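Local coordinates for uncharacterized protein (Parabacteroides merdae, PDB 4R7F) that is of unknown function but binds magnesium and carries immunoglobulin-like beta-sandwich domains, the first resembling that of type 9 secretion system plug proteins, at residues A[221-226]-A[368-373]; A[268-273]-A[343-348]. One frame throughout, in Å; residues are numbered along the deposited sequence.

Interaction 1: residues A[221-226]-A[368-373]. With MG (magnesium ion), chain G.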
loop_
_atom_site.group_PDB
_atom_site.type_symbol
_atom_site.label_atom_id
_atom_site.label_comp_id
_atom_site.label_asym_id
_atom_site.label_seq_id
_atom_site.Cartn_x
_atom_site.Cartn_y
_atom_site.Cartn_z
ATOM N N GLY A 221 -2.004 -1.780 -18.448
ATOM C CA GLY A 221 -0.597 -1.376 -18.585
ATOM C C GLY A 221 0.348 -2.361 -17.939
ATOM O O GLY A 221 0.038 -3.570 -17.818
ATOM N N ASN A 222 1.486 -1.829 -17.516
ATOM C CA ASN A 222 2.625 -2.603 -17.076
ATOM C C ASN A 222 3.328 -1.788 -16.000
ATOM O O ASN A 222 3.050 -0.581 -15.834
ATOM C CB ASN A 222 3.593 -2.857 -18.237
ATOM C CG ASN A 222 4.494 -4.080 -18.017
ATOM O OD1 ASN A 222 4.639 -4.560 -16.909
ATOM N ND2 ASN A 222 5.098 -4.571 -19.075
ATOM N N GLU A 223 4.215 -2.440 -15.248
ATOM C CA GLU A 223 5.058 -1.705 -14.301
ATOM C C GLU A 223 5.972 -0.840 -15.127
ATOM O O GLU A 223 6.419 -1.226 -16.218
ATOM C CB GLU A 223 5.866 -2.615 -13.354
ATOM C CG GLU A 223 5.040 -3.701 -12.618
ATOM C CD GLU A 223 3.890 -3.184 -11.739
ATOM O OE1 GLU A 223 3.758 -1.959 -11.464
ATOM O OE2 GLU A 223 3.082 -4.046 -11.328
ATOM N N TYR A 224 6.204 0.353 -14.613
ATOM C CA TYR A 224 7.000 1.325 -15.309
ATOM C C TYR A 224 8.415 0.789 -15.343
ATOM O O TYR A 224 8.859 -0.008 -14.475
ATOM C CB TYR A 224 6.967 2.701 -14.611
ATOM C CG TYR A 224 5.692 3.487 -14.800
ATOM C CD1 TYR A 224 4.515 3.066 -14.264
ATOM C CD2 TYR A 224 5.681 4.689 -15.522
ATOM C CE1 TYR A 224 3.335 3.785 -14.445
ATOM C CE2 TYR A 224 4.526 5.403 -15.720
ATOM C CZ TYR A 224 3.342 4.959 -15.161
ATOM O OH TYR A 224 2.163 5.656 -15.337
ATOM N N ARG A 225 9.107 1.224 -16.389
ATOM C CA ARG A 225 10.516 0.997 -16.551
ATOM C C ARG A 225 11.268 1.860 -15.566
ATOM O O ARG A 225 10.817 2.975 -15.221
ATOM C CB ARG A 225 10.958 1.374 -17.970
ATOM C CG ARG A 225 10.364 0.514 -19.068
ATOM C CD ARG A 225 10.492 1.203 -20.416
ATOM N NE ARG A 225 9.668 0.609 -21.443
ATOM C CZ ARG A 225 10.019 -0.430 -22.193
ATOM N NH1 ARG A 225 11.186 -1.039 -22.036
ATOM N NH2 ARG A 225 9.180 -0.864 -23.110
ATOM N N ARG A 226 12.424 1.354 -15.124
ATOM C CA ARG A 226 13.229 2.072 -14.114
ATOM C C ARG A 226 14.655 2.186 -14.559
ATOM O O ARG A 226 15.173 1.351 -15.317
ATOM C CB ARG A 226 13.154 1.412 -12.734
ATOM C CG ARG A 226 11.746 1.362 -12.135
ATOM C CD ARG A 226 11.547 0.200 -11.170
ATOM N NE ARG A 226 12.502 0.204 -10.044
ATOM C CZ ARG A 226 13.196 -0.854 -9.603
ATOM N NH1 ARG A 226 13.075 -2.057 -10.165
ATOM N NH2 ARG A 226 14.020 -0.712 -8.577
ATOM N N TYR A 368 -3.219 -7.578 -16.521
ATOM C CA TYR A 368 -4.177 -7.317 -15.422
ATOM C C TYR A 368 -3.533 -7.271 -14.042
ATOM O O TYR A 368 -4.058 -6.605 -13.167
ATOM C CB TYR A 368 -5.329 -8.335 -15.393
ATOM C CG TYR A 368 -4.928 -9.646 -14.771
ATOM C CD1 TYR A 368 -4.226 -10.600 -15.520
ATOM C CD2 TYR A 368 -5.198 -9.919 -13.423
ATOM C CE1 TYR A 368 -3.814 -11.782 -14.958
ATOM C CE2 TYR A 368 -4.782 -11.106 -12.838
ATOM C CZ TYR A 368 -4.115 -12.032 -13.623
ATOM O OH TYR A 368 -3.701 -13.200 -13.095
ATOM N N GLN A 369 -2.418 -7.984 -13.856
ATOM C CA GLN A 369 -1.729 -8.038 -12.561
ATOM C C GLN A 369 -1.095 -6.720 -12.156
ATOM O O GLN A 369 -0.757 -6.552 -10.989
ATOM C CB GLN A 369 -0.576 -9.075 -12.541
ATOM C CG GLN A 369 -0.868 -10.498 -13.000
ATOM C CD GLN A 369 -0.711 -10.727 -14.509
ATOM O OE1 GLN A 369 -0.902 -9.830 -15.352
ATOM N NE2 GLN A 369 -0.358 -11.941 -14.852
ATOM N N THR A 370 -0.841 -5.834 -13.125
ATOM C CA THR A 370 -0.030 -4.640 -12.907
ATOM C C THR A 370 -0.547 -3.800 -11.718
ATOM O O THR A 370 -1.744 -3.511 -11.599
ATOM C CB THR A 370 0.008 -3.776 -14.201
ATOM O OG1 THR A 370 0.705 -4.515 -15.202
ATOM C CG2 THR A 370 0.718 -2.433 -13.975
ATOM N N GLN A 371 0.364 -3.426 -10.849
ATOM C CA GLN A 371 0.056 -2.525 -9.737
ATOM C C GLN A 371 -0.061 -1.097 -10.277
ATOM O O GLN A 371 0.926 -0.509 -10.765
ATOM C CB GLN A 371 1.139 -2.629 -8.640
ATOM C CG GLN A 371 0.939 -1.670 -7.447
ATOM C CD GLN A 371 1.503 -0.220 -7.599
ATOM O OE1 GLN A 371 2.626 0.016 -8.110
ATOM N NE2 GLN A 371 0.723 0.756 -7.087
ATOM N N ASN A 372 -1.272 -0.550 -10.216
ATOM C CA ASN A 372 -1.521 0.845 -10.617
ATOM C C ASN A 372 -2.244 1.537 -9.503
ATOM O O ASN A 372 -2.774 0.888 -8.605
ATOM C CB ASN A 372 -2.391 0.901 -11.871
ATOM C CG ASN A 372 -1.649 0.459 -13.107
ATOM O OD1 ASN A 372 -0.555 0.959 -13.427
ATOM N ND2 ASN A 372 -2.214 -0.491 -13.792
ATOM N N GLU A 373 -2.269 2.855 -9.545
ATOM C CA GLU A 373 -3.073 3.607 -8.591
ATOM C C GLU A 373 -4.144 4.401 -9.323
ATOM O O GLU A 373 -3.960 4.763 -10.473
ATOM C CB GLU A 373 -2.207 4.541 -7.766
ATOM C CG GLU A 373 -1.609 5.704 -8.534
ATOM C CD GLU A 373 -0.539 6.393 -7.730
ATOM O OE1 GLU A 373 0.520 5.768 -7.498
ATOM O OE2 GLU A 373 -0.764 7.533 -7.321
HETATM MG MG MG G . 2.932 0.217 -11.072
HETATM O O HOH W 1 2.186 0.486 -13.324
#

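Interaction 2: residues A[268-273]-A[343-348]. With MG (magnesium ion), chain G.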
loop_
_atom_site.group_PDB
_atom_site.type_symbol
_atom_site.label_atom_id
_atom_site.label_comp_id
_atom_site.label_asym_id
_atom_site.label_seq_id
_atom_site.Cartn_x
_atom_site.Cartn_y
_atom_site.Cartn_z
ATOM N N GLN A 268 9.023 -3.853 -8.870
ATOM C CA GLN A 268 8.470 -2.898 -7.933
ATOM C C GLN A 268 8.706 -1.521 -8.572
ATOM O O GLN A 268 9.849 -1.190 -8.871
ATOM C CB GLN A 268 9.187 -3.032 -6.592
ATOM C CG GLN A 268 8.392 -2.498 -5.420
ATOM C CD GLN A 268 9.272 -2.089 -4.250
ATOM O OE1 GLN A 268 10.494 -2.242 -4.288
ATOM N NE2 GLN A 268 8.651 -1.550 -3.205
ATOM N N ASP A 269 7.642 -0.750 -8.825
ATOM C CA ASP A 269 7.759 0.611 -9.332
ATOM C C ASP A 269 7.076 1.628 -8.409
ATOM O O ASP A 269 6.597 1.300 -7.341
ATOM C CB ASP A 269 7.211 0.719 -10.769
ATOM C CG ASP A 269 5.684 0.617 -10.834
ATOM O OD1 ASP A 269 5.047 0.361 -9.794
ATOM O OD2 ASP A 269 5.105 0.791 -11.932
ATOM N N GLN A 270 7.047 2.874 -8.839
ATOM C CA GLN A 270 6.410 3.941 -8.077
ATOM C C GLN A 270 5.484 4.745 -9.009
ATOM O O GLN A 270 5.314 5.950 -8.859
ATOM C CB GLN A 270 7.484 4.797 -7.434
ATOM C CG GLN A 270 8.324 4.050 -6.395
ATOM C CD GLN A 270 9.469 3.188 -6.973
ATOM O OE1 GLN A 270 10.059 3.492 -8.018
ATOM N NE2 GLN A 270 9.789 2.103 -6.272
ATOM N N ASP A 271 4.898 4.023 -9.969
ATOM C CA ASP A 271 3.849 4.503 -10.894
ATOM C C ASP A 271 4.137 5.836 -11.601
ATOM O O ASP A 271 3.250 6.700 -11.665
ATOM C CB ASP A 271 2.516 4.595 -10.152
ATOM C CG ASP A 271 1.999 3.233 -9.651
ATOM O OD1 ASP A 271 2.369 2.158 -10.202
ATOM O OD2 ASP A 271 1.166 3.274 -8.702
ATOM N N GLY A 272 5.382 5.994 -12.069
ATOM C CA GLY A 272 5.807 7.085 -12.901
ATOM C C GLY A 272 6.596 8.144 -12.158
ATOM O O GLY A 272 7.095 9.080 -12.754
ATOM N N ARG A 273 6.742 7.989 -10.856
ATOM C CA ARG A 273 7.483 8.965 -10.079
ATOM C C ARG A 273 8.984 8.886 -10.304
ATOM O O ARG A 273 9.518 7.896 -10.850
ATOM C CB ARG A 273 7.200 8.796 -8.585
ATOM C CG ARG A 273 5.754 9.040 -8.211
ATOM C CD ARG A 273 5.493 8.691 -6.761
ATOM N NE ARG A 273 4.136 9.100 -6.398
ATOM C CZ ARG A 273 3.054 8.359 -6.576
ATOM N NH1 ARG A 273 3.151 7.138 -7.086
ATOM N NH2 ARG A 273 1.869 8.837 -6.230
ATOM N N SER A 343 16.549 8.374 -9.288
ATOM C CA SER A 343 15.839 7.170 -9.762
ATOM C C SER A 343 14.610 7.616 -10.494
ATOM O O SER A 343 13.791 8.357 -9.937
ATOM C CB SER A 343 15.397 6.259 -8.601
ATOM O OG SER A 343 16.481 5.976 -7.735
ATOM N N TYR A 344 14.456 7.142 -11.722
ATOM C CA TYR A 344 13.303 7.519 -12.564
ATOM C C TYR A 344 12.457 6.320 -12.961
ATOM O O TYR A 344 12.994 5.295 -13.403
ATOM C CB TYR A 344 13.785 8.261 -13.830
ATOM C CG TYR A 344 14.261 9.690 -13.561
ATOM C CD1 TYR A 344 15.500 9.950 -12.948
ATOM C CD2 TYR A 344 13.477 10.794 -13.938
ATOM C CE1 TYR A 344 15.925 11.252 -12.705
ATOM C CE2 TYR A 344 13.890 12.085 -13.684
ATOM C CZ TYR A 344 15.111 12.309 -13.058
ATOM O OH TYR A 344 15.499 13.606 -12.829
ATOM N N ASN A 345 11.138 6.447 -12.800
ATOM C CA ASN A 345 10.195 5.598 -13.529
ATOM C C ASN A 345 9.879 6.254 -14.890
ATOM O O ASN A 345 9.773 7.477 -15.001
ATOM C CB ASN A 345 8.845 5.473 -12.807
ATOM C CG ASN A 345 8.863 4.607 -11.543
ATOM O OD1 ASN A 345 7.810 4.163 -11.113
ATOM N ND2 ASN A 345 10.008 4.396 -10.931
ATOM N N TYR A 346 9.617 5.440 -15.899
ATOM C CA TYR A 346 9.229 5.948 -17.191
ATOM C C TYR A 346 8.577 4.863 -18.024
ATOM O O TYR A 346 8.727 3.691 -17.739
ATOM C CB TYR A 346 10.439 6.558 -17.945
ATOM C CG TYR A 346 11.479 5.564 -18.447
ATOM C CD1 TYR A 346 12.463 5.043 -17.613
ATOM C CD2 TYR A 346 11.494 5.170 -19.775
ATOM C CE1 TYR A 346 13.428 4.149 -18.117
ATOM C CE2 TYR A 346 12.436 4.281 -20.267
ATOM C CZ TYR A 346 13.393 3.758 -19.446
ATOM O OH TYR A 346 14.321 2.884 -20.000
ATOM N N GLN A 347 7.854 5.278 -19.060
ATOM C CA GLN A 347 7.299 4.356 -20.021
ATOM C C GLN A 347 7.015 5.096 -21.306
ATOM O O GLN A 347 7.168 6.331 -21.415
ATOM C CB GLN A 347 6.020 3.740 -19.489
ATOM C CG GLN A 347 4.894 4.725 -19.421
ATOM C CD GLN A 347 3.600 4.151 -18.862
ATOM O OE1 GLN A 347 3.446 2.944 -18.659
ATOM N NE2 GLN A 347 2.647 5.036 -18.613
ATOM N N TYR A 348 6.561 4.325 -22.270
ATOM C CA TYR A 348 6.359 4.783 -23.603
ATOM C C TYR A 348 4.896 4.585 -23.976
ATOM O O TYR A 348 4.402 3.467 -24.002
ATOM C CB TYR A 348 7.241 3.968 -24.547
ATOM C CG TYR A 348 8.741 4.149 -24.363
ATOM C CD1 TYR A 348 9.406 5.329 -24.748
ATOM C CD2 TYR A 348 9.507 3.115 -23.871
ATOM C CE1 TYR A 348 10.778 5.447 -24.604
ATOM C CE2 TYR A 348 10.865 3.238 -23.718
ATOM C CZ TYR A 348 11.502 4.389 -24.069
ATOM O OH TYR A 348 12.872 4.425 -23.907
HETATM MG MG MG G . 2.932 0.217 -11.072
HETATM O O HOH W 2 9.413 10.013 -13.938
HETATM O O HOH W 1 2.186 0.486 -13.324
#

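Interaction 1: residues A[221-226]-A[368-373]
This is a buried loop-to-loop contact bridged by magnesium, joining the lead-in to strand 225-228 with the loop that runs into strand 373-380. Glu223 ties the two sides together through both carboxylate oxygens. Its CG lies anti to the carbonyl carbon and the chain bends at chi2 (-59°), which brings OE1 within 2.4 Å of the magnesium MG. OE2, meanwhile, takes a nearly straight bond from Gln371 N (2.8 Å, 167° at the hydrogen) on its syn lone pair, and Tyr264 OH also bonds to this oxygen. Held by the metal on one oxygen and by two partners on the other, the carboxylate probably has little freedom to rotate. The same Gln371 supplies its backbone O to the metal at 2.2 Å. Water 1, 2.4 Å from MG, donates to Asn222 O and to Asn372 OD1, one on each segment, and the cation would probably polarise it as a donor. Beside the site, Thr370 inserts its two branches against the backbone of 221-222: OG1 stands 2.9 Å from Gly221 O, and the methyl CG2 packs 3.4 Å from Asn222 C. Carboxylate, main-chain carbonyl and water together form one part of a six-coordinate, all-oxygen magnesium site, which Asp269 and Asp271 complete.

Interaction 2: residues A[268-273]-A[343-348]
A magnesium-binding loop, with Asn345 as its second-shell support, defines this contact. Asp269 chelates the ion with both oxygens (OD1 2.5 Å and OD2 2.4 Å from MG), and OD2 also accepts a hydrogen bond from Tyr224 N; Asp271 adds OD1 at 2.2 Å from MG. The loop closes in a type I' turn from Gln270 to Arg273, and Gln270 O accepts from both the backbone N and NH1 of Arg273. Into this curl Asn345 points from strand 342-352, its CG beside its own backbone N. Its OD1 is gripped twice, on lone pairs in the carbonyl plane, by Gln270 N (2.7 Å, 153° at the hydrogen) and Gly272 N (3.2 Å, 167°). The other end of the amide, ND2, donates to Gln270 OE1 at 3.1 Å, with the two amide planes 50° apart, so the flip of the Asn345 amide is set by bonds at both ends. An alanine here would remove both the shared acceptor and the donor to Gln270 OE1, and would probably leave the turn, and with it the two metal-binding aspartates, less firmly held. Main chain adds a further tie, Asn345 N to Arg273 O at 2.9 Å, and water 2 donates to Gly272 O and Asn345 O. That backbone bond leads into the antiparallel pairing of strand 274-276 with 342-352, continued by Ser343 and Phe275; strands 225-228 and 305-310 also pair antiparallel with 342-352.

How the interactions relate
Along the chain the four segments come in the order 221-226, 268-273, 343-348, 368-373, so interaction 2 falls wholly between the two halves of interaction 1. Their centres are about 9 Å apart, and a single magnesium ion and water 1 belong to both. They also share a sheet: strands 225-228 and 342-352 are antiparallel neighbours, and Arg225 O to Tyr346 N, 2.8 Å, is a probable hydrogen bond between them. Glu373 OE1 lies 2.8 Å from Asp271 OD2, a close approach of like charges that Arg273, salt-bridged to Glu373, would probably ease. The ion thus pins together three loops distant in sequence, beside the strands they lead into.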